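Local coordinates for protein leucine aminopeptidase 1 (PDB 2HC9) that releases N-terminal amino acids, preferably leucine, from peptides as a two-zinc aminopeptidase of the M17 family, and probably acts as a digestive enzyme in Caenorhabditis elegans, at residues Met322-Val328 with Leu440-His444; Arg338-Ala342 with Ala437-Ile441. The protein carries 1 engineered substitution. All coordinates share one frame; numbering follows the deposited sequence.

Interaction 1: Met322-Val328 with Leu440-His444; sequences MLSGKTV and LIGAH. Engineered in segment 440-444: L440 (natural residue Phe).
H444, S324 and V328 show how one imidazole can tie a turn to a loop residue far along the chain. H444 gives far more surface than any other residue here, and its ring enters a pocket formed by M322, S324, K326 and V328. At one edge, near the ring plane, S324 OG and H444 ND1 share a hydrogen bond of 2.8 Å, in which either may be the donor. The same hydroxyl accepts from K326 N at 3.1 Å, closing an ST turn, so two bonds grip it; S324 holds OG between its backbone N and carbonyl carbon (chi1 68°), where it can serve both partners. V328 comes to another part of the ring edge, its CG2 3.5 Å from H444 NE2. That nitrogen is buried with no polar partner in the model. The M322 side chain crosses that of H444 at about a right angle, bringing CG obliquely to 3.5 Å from H444 CE1, while the K326 side chain slides past that of H444 in the opposite direction, its CD 3.7 Å from A443 O. With an alanine in place of H444 the ring is gone, which would probably leave S324 OG without its partner across the contact and open a gap beside M322 CG and V328 CG2. The type I turn M322-G325 belongs to the link between strands 319-321 and 327-329, and H444 lies in the loop that follows helix 433-442. M421 of strand 421-422 packs on V328, L440, A443 and H444, while A342 of helix 337-350 also touches H444.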
ATOM      1  N   MET A 322      23.684   6.903 -25.756  1.00 17.51           N
ATOM      2  CA  MET A 322      24.478   7.663 -24.794  1.00 18.28           C
ATOM      3  C   MET A 322      25.667   8.306 -25.533  1.00 16.51           C
ATOM      4  O   MET A 322      25.931   7.978 -26.702  1.00 18.01           O
ATOM      5  CB  MET A 322      24.994   6.713 -23.709  1.00 13.84           C
ATOM      6  CG  MET A 322      23.892   5.892 -23.039  1.00 13.91           C
ATOM      7  SD  MET A 322      22.577   6.897 -22.301  1.00 16.81           S
ATOM      8  CE  MET A 322      23.435   7.555 -20.899  1.00 14.19           C
ATOM      9  N   LEU A 323      26.376   9.207 -24.857  1.00 15.81           N
ATOM     10  CA  LEU A 323      27.579   9.814 -25.465  1.00 14.95           C
ATOM     11  C   LEU A 323      28.576   8.727 -25.933  1.00 18.19           C
ATOM     12  O   LEU A 323      29.257   8.882 -26.952  1.00 16.06           O
ATOM     13  CB  LEU A 323      28.245  10.761 -24.473  1.00 15.98           C
ATOM     14  CG  LEU A 323      29.418  11.584 -25.016  1.00 16.46           C
ATOM     15  CD1 LEU A 323      28.963  12.503 -26.178  1.00 19.85           C
ATOM     16  CD2 LEU A 323      30.096  12.390 -23.865  1.00 13.56           C
ATOM     17  N   SER A 324      28.617   7.615 -25.205  1.00 16.94           N
ATOM     18  CA  SER A 324      29.540   6.489 -25.475  1.00 17.08           C
ATOM     19  C   SER A 324      29.231   5.777 -26.803  1.00 18.34           C
ATOM     20  O   SER A 324      30.057   4.987 -27.296  1.00 18.92           O
ATOM     21  CB  SER A 324      29.445   5.471 -24.336  1.00 19.90           C
ATOM     22  OG  SER A 324      28.169   4.837 -24.355  1.00 16.89           O
ATOM     23  N   GLY A 325      28.048   6.037 -27.346  1.00 16.89           N
ATOM     24  CA  GLY A 325      27.562   5.304 -28.512  1.00 17.66           C
ATOM     25  C   GLY A 325      26.738   4.075 -28.141  1.00 19.25           C
ATOM     26  O   GLY A 325      26.091   3.496 -29.010  1.00 15.73           O
ATOM     27  N   LYS A 326      26.777   3.663 -26.868  1.00 15.02           N
ATOM     28  CA  LYS A 326      25.991   2.493 -26.411  1.00 15.95           C
ATOM     29  C   LYS A 326      24.512   2.858 -26.205  1.00 18.52           C
ATOM     30  O   LYS A 326      24.191   4.018 -25.921  1.00 18.06           O
ATOM     31  CB  LYS A 326      26.561   1.913 -25.110  1.00 13.05           C
ATOM     32  CG  LYS A 326      27.894   1.183 -25.372  1.00 18.73           C
ATOM     33  CD  LYS A 326      28.558   0.754 -24.080  1.00 22.41           C
ATOM     34  CE  LYS A 326      29.876   0.022 -24.387  1.00 27.14           C
ATOM     35  NZ  LYS A 326      29.680  -1.168 -25.296  1.00 33.39           N
ATOM     36  N   THR A 327      23.620   1.879 -26.343  1.00 15.51           N
ATOM     37  CA  THR A 327      22.191   2.160 -26.132  1.00 16.12           C
ATOM     38  C   THR A 327      21.736   1.749 -24.725  1.00 15.88           C
ATOM     39  O   THR A 327      22.204   0.753 -24.172  1.00 16.09           O
ATOM     40  CB  THR A 327      21.299   1.480 -27.182  1.00 16.46           C
ATOM     41  OG1 THR A 327      21.643   0.074 -27.257  1.00 17.64           O
ATOM     42  CG2 THR A 327      21.509   2.152 -28.596  1.00 19.18           C
ATOM     43  N   VAL A 328      20.820   2.524 -24.147  1.00 13.71           N
ATOM     44  CA  VAL A 328      20.300   2.200 -22.823  1.00 12.50           C
ATOM     45  C   VAL A 328      18.760   2.193 -22.926  1.00 15.53           C
ATOM     46  O   VAL A 328      18.155   3.147 -23.426  1.00 16.86           O
ATOM     47  CB  VAL A 328      20.792   3.191 -21.714  1.00 14.66           C
ATOM     48  CG1 VAL A 328      20.082   2.851 -20.395  1.00 14.77           C
ATOM     49  CG2 VAL A 328      22.333   3.077 -21.532  1.00 13.47           C
ATOM     50  N   LEU A 440      25.937   0.877 -13.978  1.00 15.25           N
ATOM     51  CA  LEU A 440      25.355   1.460 -15.191  1.00 12.86           C
ATOM     52  C   LEU A 440      26.292   2.575 -15.692  1.00 15.03           C
ATOM     53  O   LEU A 440      26.580   2.648 -16.881  1.00 14.17           O
ATOM     54  CB  LEU A 440      23.947   2.038 -14.927  1.00 14.78           C
ATOM     55  CG  LEU A 440      23.215   2.714 -16.096  1.00 15.20           C
ATOM     56  CD1 LEU A 440      23.722   4.136 -16.502  1.00 13.44           C
ATOM     57  CD2 LEU A 440      23.033   1.745 -17.323  1.00 14.72           C
ATOM     58  N   ILE A 441      26.764   3.423 -14.777  1.00 14.95           N
ATOM     59  CA  ILE A 441      27.720   4.483 -15.143  1.00 16.11           C
ATOM     60  C   ILE A 441      28.989   3.869 -15.748  1.00 16.64           C
ATOM     61  O   ILE A 441      29.412   4.229 -16.871  1.00 16.42           O
ATOM     62  CB  ILE A 441      28.107   5.336 -13.898  1.00 14.42           C
ATOM     63  CG1 ILE A 441      26.871   6.038 -13.305  1.00 14.96           C
ATOM     64  CG2 ILE A 441      29.173   6.373 -14.277  1.00 14.71           C
ATOM     65  CD1 ILE A 441      27.089   6.561 -11.876  1.00 15.54           C
ATOM     66  N   GLY A 442      29.592   2.937 -15.021  1.00 15.56           N
ATOM     67  CA  GLY A 442      30.871   2.356 -15.459  1.00 16.70           C
ATOM     68  C   GLY A 442      30.801   1.543 -16.737  1.00 19.81           C
ATOM     69  O   GLY A 442      31.802   1.387 -17.430  1.00 17.86           O
ATOM     70  N   ALA A 443      29.619   1.030 -17.066  1.00 15.61           N
ATOM     71  CA  ALA A 443      29.444   0.242 -18.290  1.00 15.29           C
ATOM     72  C   ALA A 443      29.783   1.036 -19.562  1.00 20.86           C
ATOM     73  O   ALA A 443      29.972   0.462 -20.627  1.00 20.82           O
ATOM     74  CB  ALA A 443      27.991  -0.312 -18.367  1.00 16.60           C
ATOM     75  N   HIS A 444      29.846   2.359 -19.448  1.00 19.48           N
ATOM     76  CA  HIS A 444      30.117   3.218 -20.599  1.00 15.50           C
ATOM     77  C   HIS A 444      31.588   3.612 -20.709  1.00 19.99           C
ATOM     78  O   HIS A 444      31.997   4.242 -21.699  1.00 18.54           O
ATOM     79  CB  HIS A 444      29.184   4.439 -20.547  1.00 13.74           C
ATOM     80  CG  HIS A 444      27.748   4.039 -20.714  1.00 15.12           C
ATOM     81  ND1 HIS A 444      27.175   3.863 -21.955  1.00 19.07           N
ATOM     82  CD2 HIS A 444      26.846   3.580 -19.814  1.00 16.86           C
ATOM     83  CE1 HIS A 444      25.949   3.386 -21.808  1.00 16.70           C
ATOM     84  NE2 HIS A 444      25.725   3.199 -20.517  1.00 18.34           N
TER

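Interaction 2: Arg338-Ala342 with Ala437-Ile441; sequences RLILA and AGLLI. Engineered in segment 437-441: L440 (natural residue Phe). With BCT (bicarbonate ion), chain D.
Where R338 and L341 meet A437, L440 and I441, two helical segments run side by side in roughly the same direction, their axes 8.6 Å apart at closest approach and crossing at -29°. R338 spans much of this interface. Its CG sits between the backbone N and the carbonyl carbon (chi1 65°) and the chain bends at chi3, a course that carries the guanidinium across to helix 433-442. There A437 CB lies over the centre of one guanidinium face, 3.5 Å from R338 CZ. The chain crosses L440, an engineered residue that replaces a natural phenylalanine, at about a right angle; L440 CD1 rests 3.6 Å from R338 CG and also reaches the backbone oxygen of R338. Segment 338-342 probably contributes to the active site of the M17 catalytic domain: R338 is a predicted active-site residue, and here it binds a bicarbonate ion. The two helices meet beside the large mixed sheet of this domain, L341 packing on D359 and A361 of strand 356-361 and I441 on D359. Backbone N and side-chain NE of R338 both donate to O3 of the ion, R338 NE at 2.8 Å, and R338 NH2 makes a nearly straight bond to bicarbonate O2 at 3.1 Å (171°). O2 lies in the guanidinium plane, so the ion meets the group at its edge while A437 occupies a face. G337 N supplies a further bond to the ion, and N423 O accepts from R338 NH1. Farther along the helices the side-chain contacts are apolar. I441 CG1 packs 3.9 Å from R338 CB, and I441 CD1 meets L341 CD1 at 3.7 Å as the two side chains pass at a slant. L341 reaches on to K252, a zinc ligand, while A342 CB approaches L440 CD1 at 4.3 Å.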
ATOM      1  N   ARG A 338      22.316   8.245 -12.983  1.00 16.21           N
ATOM      2  CA  ARG A 338      23.293   7.346 -13.566  1.00 13.71           C
ATOM      3  C   ARG A 338      23.391   7.535 -15.092  1.00 14.79           C
ATOM      4  O   ARG A 338      24.472   7.365 -15.667  1.00 14.17           O
ATOM      5  CB  ARG A 338      22.981   5.888 -13.191  1.00 12.07           C
ATOM      6  CG  ARG A 338      21.638   5.365 -13.784  1.00 13.72           C
ATOM      7  CD  ARG A 338      21.207   4.052 -13.073  1.00 13.81           C
ATOM      8  NE  ARG A 338      20.666   4.344 -11.742  1.00 16.08           N
ATOM      9  CZ  ARG A 338      20.097   3.423 -10.960  1.00 15.96           C
ATOM     10  NH1 ARG A 338      19.978   2.159 -11.401  1.00 15.51           N
ATOM     11  NH2 ARG A 338      19.621   3.772  -9.767  1.00 12.92           N
ATOM     12  N   LEU A 339      22.287   7.929 -15.732  1.00 15.40           N
ATOM     13  CA  LEU A 339      22.284   8.221 -17.185  1.00 15.41           C
ATOM     14  C   LEU A 339      23.157   9.450 -17.449  1.00 14.92           C
ATOM     15  O   LEU A 339      24.017   9.443 -18.323  1.00 14.65           O
ATOM     16  CB  LEU A 339      20.856   8.516 -17.679  1.00 14.09           C
ATOM     17  CG  LEU A 339      19.886   7.297 -17.637  1.00 17.08           C
ATOM     18  CD1 LEU A 339      18.479   7.724 -18.042  1.00 15.40           C
ATOM     19  CD2 LEU A 339      20.388   6.166 -18.553  1.00 17.11           C
ATOM     20  N   ILE A 340      22.930  10.516 -16.688  1.00 16.53           N
ATOM     21  CA  ILE A 340      23.679  11.737 -16.971  1.00 17.44           C
ATOM     22  C   ILE A 340      25.165  11.557 -16.654  1.00 17.89           C
ATOM     23  O   ILE A 340      26.029  12.092 -17.375  1.00 15.47           O
ATOM     24  CB  ILE A 340      23.053  12.999 -16.324  1.00 12.44           C
ATOM     25  CG1 ILE A 340      23.292  13.036 -14.800  1.00 14.41           C
ATOM     26  CG2 ILE A 340      21.530  13.078 -16.655  1.00 12.25           C
ATOM     27  CD1 ILE A 340      22.757  14.333 -14.096  1.00 14.84           C
ATOM     28  N   LEU A 341      25.464  10.815 -15.578  1.00 14.57           N
ATOM     29  CA  LEU A 341      26.841  10.550 -15.202  1.00 14.74           C
ATOM     30  C   LEU A 341      27.545   9.627 -16.185  1.00 19.55           C
ATOM     31  O   LEU A 341      28.737   9.753 -16.355  1.00 17.89           O
ATOM     32  CB  LEU A 341      26.947   9.977 -13.784  1.00 15.15           C
ATOM     33  CG  LEU A 341      26.554  10.945 -12.652  1.00 15.55           C
ATOM     34  CD1 LEU A 341      26.292  10.153 -11.378  1.00 16.58           C
ATOM     35  CD2 LEU A 341      27.647  12.020 -12.404  1.00 19.56           C
ATOM     36  N   ALA A 342      26.816   8.699 -16.819  1.00 13.24           N
ATOM     37  CA  ALA A 342      27.422   7.858 -17.867  1.00 13.65           C
ATOM     38  C   ALA A 342      28.022   8.750 -18.980  1.00 16.95           C
ATOM     39  O   ALA A 342      29.118   8.478 -19.510  1.00 16.48           O
ATOM     40  CB  ALA A 342      26.343   6.903 -18.482  1.00 14.21           C
ATOM     41  N   ALA A 437      23.575   0.511  -9.622  1.00 15.49           N
ATOM     42  CA  ALA A 437      23.430   1.885 -10.099  1.00 17.12           C
ATOM     43  C   ALA A 437      24.783   2.425 -10.567  1.00 16.94           C
ATOM     44  O   ALA A 437      24.878   3.046 -11.619  1.00 16.25           O
ATOM     45  CB  ALA A 437      22.857   2.779  -8.954  1.00 18.09           C
ATOM     46  N   GLY A 438      25.839   2.190  -9.797  1.00 14.19           N
ATOM     47  CA  GLY A 438      27.170   2.634 -10.222  1.00 13.56           C
ATOM     48  C   GLY A 438      27.675   1.917 -11.461  1.00 16.52           C
ATOM     49  O   GLY A 438      28.351   2.511 -12.302  1.00 16.62           O
ATOM     50  N   LEU A 439      27.328   0.631 -11.596  1.00 16.07           N
ATOM     51  CA  LEU A 439      27.777  -0.165 -12.751  1.00 15.51           C
ATOM     52  C   LEU A 439      27.143   0.306 -14.046  1.00 17.24           C
ATOM     53  O   LEU A 439      27.743   0.159 -15.106  1.00 17.08           O
ATOM     54  CB  LEU A 439      27.465  -1.661 -12.538  1.00 15.51           C
ATOM     55  CG  LEU A 439      28.321  -2.352 -11.463  1.00 15.82           C
ATOM     56  CD1 LEU A 439      27.780  -3.796 -11.260  1.00 15.12           C
ATOM     57  CD2 LEU A 439      29.790  -2.350 -11.872  1.00 15.02           C
ATOM     58  N   LEU A 440      25.937   0.877 -13.978  1.00 15.25           N
ATOM     59  CA  LEU A 440      25.355   1.460 -15.191  1.00 12.86           C
ATOM     60  C   LEU A 440      26.292   2.575 -15.692  1.00 15.03           C
ATOM     61  O   LEU A 440      26.580   2.648 -16.881  1.00 14.17           O
ATOM     62  CB  LEU A 440      23.947   2.038 -14.927  1.00 14.78           C
ATOM     63  CG  LEU A 440      23.215   2.714 -16.096  1.00 15.20           C
ATOM     64  CD1 LEU A 440      23.722   4.136 -16.502  1.00 13.44           C
ATOM     65  CD2 LEU A 440      23.033   1.745 -17.323  1.00 14.72           C
ATOM     66  N   ILE A 441      26.764   3.423 -14.777  1.00 14.95           N
ATOM     67  CA  ILE A 441      27.720   4.483 -15.143  1.00 16.11           C
ATOM     68  C   ILE A 441      28.989   3.869 -15.748  1.00 16.64           C
ATOM     69  O   ILE A 441      29.412   4.229 -16.871  1.00 16.42           O
ATOM     70  CB  ILE A 441      28.107   5.336 -13.898  1.00 14.42           C
ATOM     71  CG1 ILE A 441      26.871   6.038 -13.305  1.00 14.96           C
ATOM     72  CG2 ILE A 441      29.173   6.373 -14.277  1.00 14.71           C
ATOM     73  CD1 ILE A 441      27.089   6.561 -11.876  1.00 15.54           C
TER
HETATM   74  C   BCT D 801      19.898   7.550 -10.101  1.00 14.92           C
HETATM   75  O1  BCT D 801      19.617   8.753 -10.043  1.00 16.93           O
HETATM   76  O2  BCT D 801      19.766   6.794  -9.118  1.00 16.07           O
HETATM   77  O3  BCT D 801      20.308   7.057 -11.240  1.00 14.83           O

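How the interactions relate
Interactions 1 and 2 illustrate how a catalytic site can be continuous with the packing next to it. Their centres lie 8 Å apart within the catalytic domain, and both draw on helix 433-442, sharing L440 and I441. Along the chain the order is 322-328, then 338-342, and finally 437-444, so the turn and strand at 322-328 and the helix 337-350 that follows both meet the later segment 437-444, helix 433-442 and the loop after it. The two contacts also touch directly: M322 CE packs on L339 and A342, and V328 on L339. Interaction 2 reaches the bicarbonate and the zinc site, whereas interaction 1 lies farther from the metals, toward the outside of the chain.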